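Local coordinates for protein leucine aminopeptidase 1 (Caenorhabditis elegans, PDB 2HC9) that removes N-terminal amino acids, preferably leucine, from peptides with the help of two zinc ions per subunit, and probably serves as a digestive enzyme, at residues M269-M272 with K273-M276. The protein carries 1 engineered substitution. Residues are numbered along the deposited sequence; the frame is centred on the assembly and turned at random.
Sequences MPNM and KRDM. With ZN (zinc ion), chain C.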
ATOM      1  N   MET A 269      -8.765   5.374 -12.146  1.00 16.47           N
ATOM      2  CA  MET A 269      -8.916   6.057 -13.443  1.00 17.55           C
ATOM      3  C   MET A 269     -10.180   5.680 -14.231  1.00 14.90           C
ATOM      4  O   MET A 269     -10.742   6.530 -14.934  1.00 16.91           O
ATOM      5  CB  MET A 269      -7.663   5.893 -14.331  1.00 15.35           C
ATOM      6  CG  MET A 269      -7.585   6.939 -15.439  1.00 13.12           C
ATOM      7  SD  MET A 269      -6.201   6.669 -16.578  1.00 17.03           S
ATOM      8  CE  MET A 269      -4.804   6.995 -15.495  1.00 14.78           C
ATOM      9  N   PRO A 270     -10.627   4.406 -14.162  1.00 16.45           N
ATOM     10  CA  PRO A 270     -11.928   4.151 -14.794  1.00 16.16           C
ATOM     11  C   PRO A 270     -13.019   5.072 -14.203  1.00 19.69           C
ATOM     12  O   PRO A 270     -12.940   5.455 -13.022  1.00 17.58           O
ATOM     13  CB  PRO A 270     -12.219   2.689 -14.432  1.00 19.84           C
ATOM     14  CG  PRO A 270     -10.830   2.049 -14.224  1.00 16.63           C
ATOM     15  CD  PRO A 270     -10.022   3.182 -13.593  1.00 15.43           C
ATOM     16  N   ASN A 271     -13.993   5.427 -15.039  1.00 17.64           N
ATOM     17  CA  ASN A 271     -15.066   6.395 -14.733  1.00 14.71           C
ATOM     18  C   ASN A 271     -14.710   7.837 -15.029  1.00 16.17           C
ATOM     19  O   ASN A 271     -15.590   8.688 -14.977  1.00 14.96           O
ATOM     20  CB  ASN A 271     -15.599   6.331 -13.283  1.00 17.90           C
ATOM     21  CG  ASN A 271     -16.056   4.942 -12.874  1.00 20.73           C
ATOM     22  OD1 ASN A 271     -16.396   4.109 -13.717  1.00 19.57           O
ATOM     23  ND2 ASN A 271     -16.091   4.704 -11.562  1.00 19.69           N
ATOM     24  N   MET A 272     -13.442   8.116 -15.352  1.00 15.86           N
ATOM     25  CA  MET A 272     -13.022   9.508 -15.496  1.00 17.83           C
ATOM     26  C   MET A 272     -13.457  10.239 -16.783  1.00 14.34           C
ATOM     27  O   MET A 272     -13.225  11.447 -16.902  1.00 14.93           O
ATOM     28  CB  MET A 272     -11.519   9.679 -15.241  1.00 14.16           C
ATOM     29  CG  MET A 272     -11.121   9.455 -13.763  1.00 14.83           C
ATOM     30  SD  MET A 272     -11.980  10.579 -12.637  1.00 20.77           S
ATOM     31  CE  MET A 272     -13.261   9.539 -11.971  1.00 23.36           C
ATOM     32  N   LYS A 273     -14.139   9.542 -17.697  1.00 14.85           N
ATOM     33  CA  LYS A 273     -14.977  10.222 -18.713  1.00 15.33           C
ATOM     34  C   LYS A 273     -16.060  11.109 -18.072  1.00 14.96           C
ATOM     35  O   LYS A 273     -16.592  12.006 -18.730  1.00 16.02           O
ATOM     36  CB  LYS A 273     -15.670   9.186 -19.628  1.00 14.85           C
ATOM     37  CG  LYS A 273     -16.896   8.510 -18.945  1.00 13.39           C
ATOM     38  CD  LYS A 273     -17.397   7.299 -19.744  1.00 15.64           C
ATOM     39  CE  LYS A 273     -18.404   6.497 -18.886  1.00 13.68           C
ATOM     40  NZ  LYS A 273     -19.180   5.493 -19.731  1.00 12.70           N
ATOM     41  N   ARG A 274     -16.405  10.842 -16.805  1.00 13.17           N
ATOM     42  CA  ARG A 274     -17.538  11.529 -16.178  1.00 14.12           C
ATOM     43  C   ARG A 274     -17.110  12.857 -15.561  1.00 16.76           C
ATOM     44  O   ARG A 274     -17.940  13.561 -14.984  1.00 15.43           O
ATOM     45  CB  ARG A 274     -18.222  10.642 -15.132  1.00 13.84           C
ATOM     46  CG  ARG A 274     -18.752   9.306 -15.714  1.00 17.68           C
ATOM     47  CD  ARG A 274     -19.586   8.528 -14.644  1.00 20.57           C
ATOM     48  NE  ARG A 274     -19.732   7.136 -15.083  1.00 23.54           N
ATOM     49  CZ  ARG A 274     -19.496   6.059 -14.354  1.00 25.00           C
ATOM     50  NH1 ARG A 274     -19.141   6.137 -13.071  1.00 19.08           N
ATOM     51  NH2 ARG A 274     -19.669   4.872 -14.922  1.00 24.95           N
ATOM     52  N   ASP A 275     -15.828  13.215 -15.707  1.00 12.67           N
ATOM     53  CA  ASP A 275     -15.299  14.418 -15.076  1.00 13.14           C
ATOM     54  C   ASP A 275     -15.725  15.746 -15.762  1.00 14.61           C
ATOM     55  O   ASP A 275     -15.259  16.831 -15.396  1.00 13.50           O
ATOM     56  CB  ASP A 275     -13.769  14.314 -15.001  1.00 14.39           C
ATOM     57  CG  ASP A 275     -13.183  15.083 -13.837  1.00 15.93           C
ATOM     58  OD1 ASP A 275     -13.844  15.263 -12.782  1.00 14.06           O
ATOM     59  OD2 ASP A 275     -12.017  15.477 -13.969  1.00 15.44           O
ATOM     60  N   MET A 276     -16.591  15.637 -16.770  1.00 14.50           N
ATOM     61  CA  MET A 276     -17.210  16.801 -17.431  1.00 15.49           C
ATOM     62  C   MET A 276     -18.693  16.938 -17.049  1.00 13.12           C
ATOM     63  O   MET A 276     -19.442  17.714 -17.680  1.00 15.10           O
ATOM     64  CB  MET A 276     -17.058  16.693 -18.983  1.00 15.79           C
ATOM     65  CG  MET A 276     -17.256  15.277 -19.600  1.00 15.54           C
ATOM     66  SD  MET A 276     -18.782  14.440 -19.145  1.00 15.09           S
ATOM     67  CE  MET A 276     -19.924  15.509 -20.067  1.00 13.87           C
TER
HETATM   68 ZN    ZN C 702     -11.100  16.380 -12.478  1.00 18.97          ZN
HETATM   69  O   HOH W   1     -19.184   2.889 -13.134  1.00 36.95           O
HETATM   70  O   HOH W   2     -10.178  15.968 -10.653  1.00 14.92           O
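Asn-271 and Arg-274 each set CG beside their own backbone N and anti to the carbonyl carbon (chi1 -54° and -59°), and the arginine then runs extended to NE, which sends both side chains off in the same direction, side by side. The amide and guanidinium planes are only 24° apart: NH1 of Arg-274 rests 3.3 Å from CG of Asn-271, whose CB covers one guanidinium face. They are joined through a water, which accepts from Arg-274 NH2 at 2.7 Å in the guanidinium plane and is placed to donate to Asn-271 OD1 at 3.1 Å. Arginine suits the place because NH1 can also form a salt bridge with Glu-463; a leucine in its place would probably leave that carboxylate without this charged partner and the water without this N-H.

The backbone of the same residues coils into a short 3-10 turn. Arg-274 N donates to Asn-271 O at 2.9 Å. A weak bond of 3.4 Å runs from Asp-275 N to Met-272 O. A type II turn from Met-269 to Met-272 leads in, with Pro-270 at its second position and Asn-271, which tolerates positive phi, at its third.

The coil delivers Asp-275 to the active site, where OD2 binds zinc at 2.0 Å beside Lys-252, Asp-257 and Glu-336, while OD1 is hydrogen-bonded to the hydroxyl of Thr-362. Asp-317 of a second subunit accepts from the backbone N of Asn-271 and Lys-273. Following strand 256-257, the loop packs Met-272 on Tyr-256 and Arg-274 on helix 157-178, and Met-276 takes the N-cap position, right before helix 277-290.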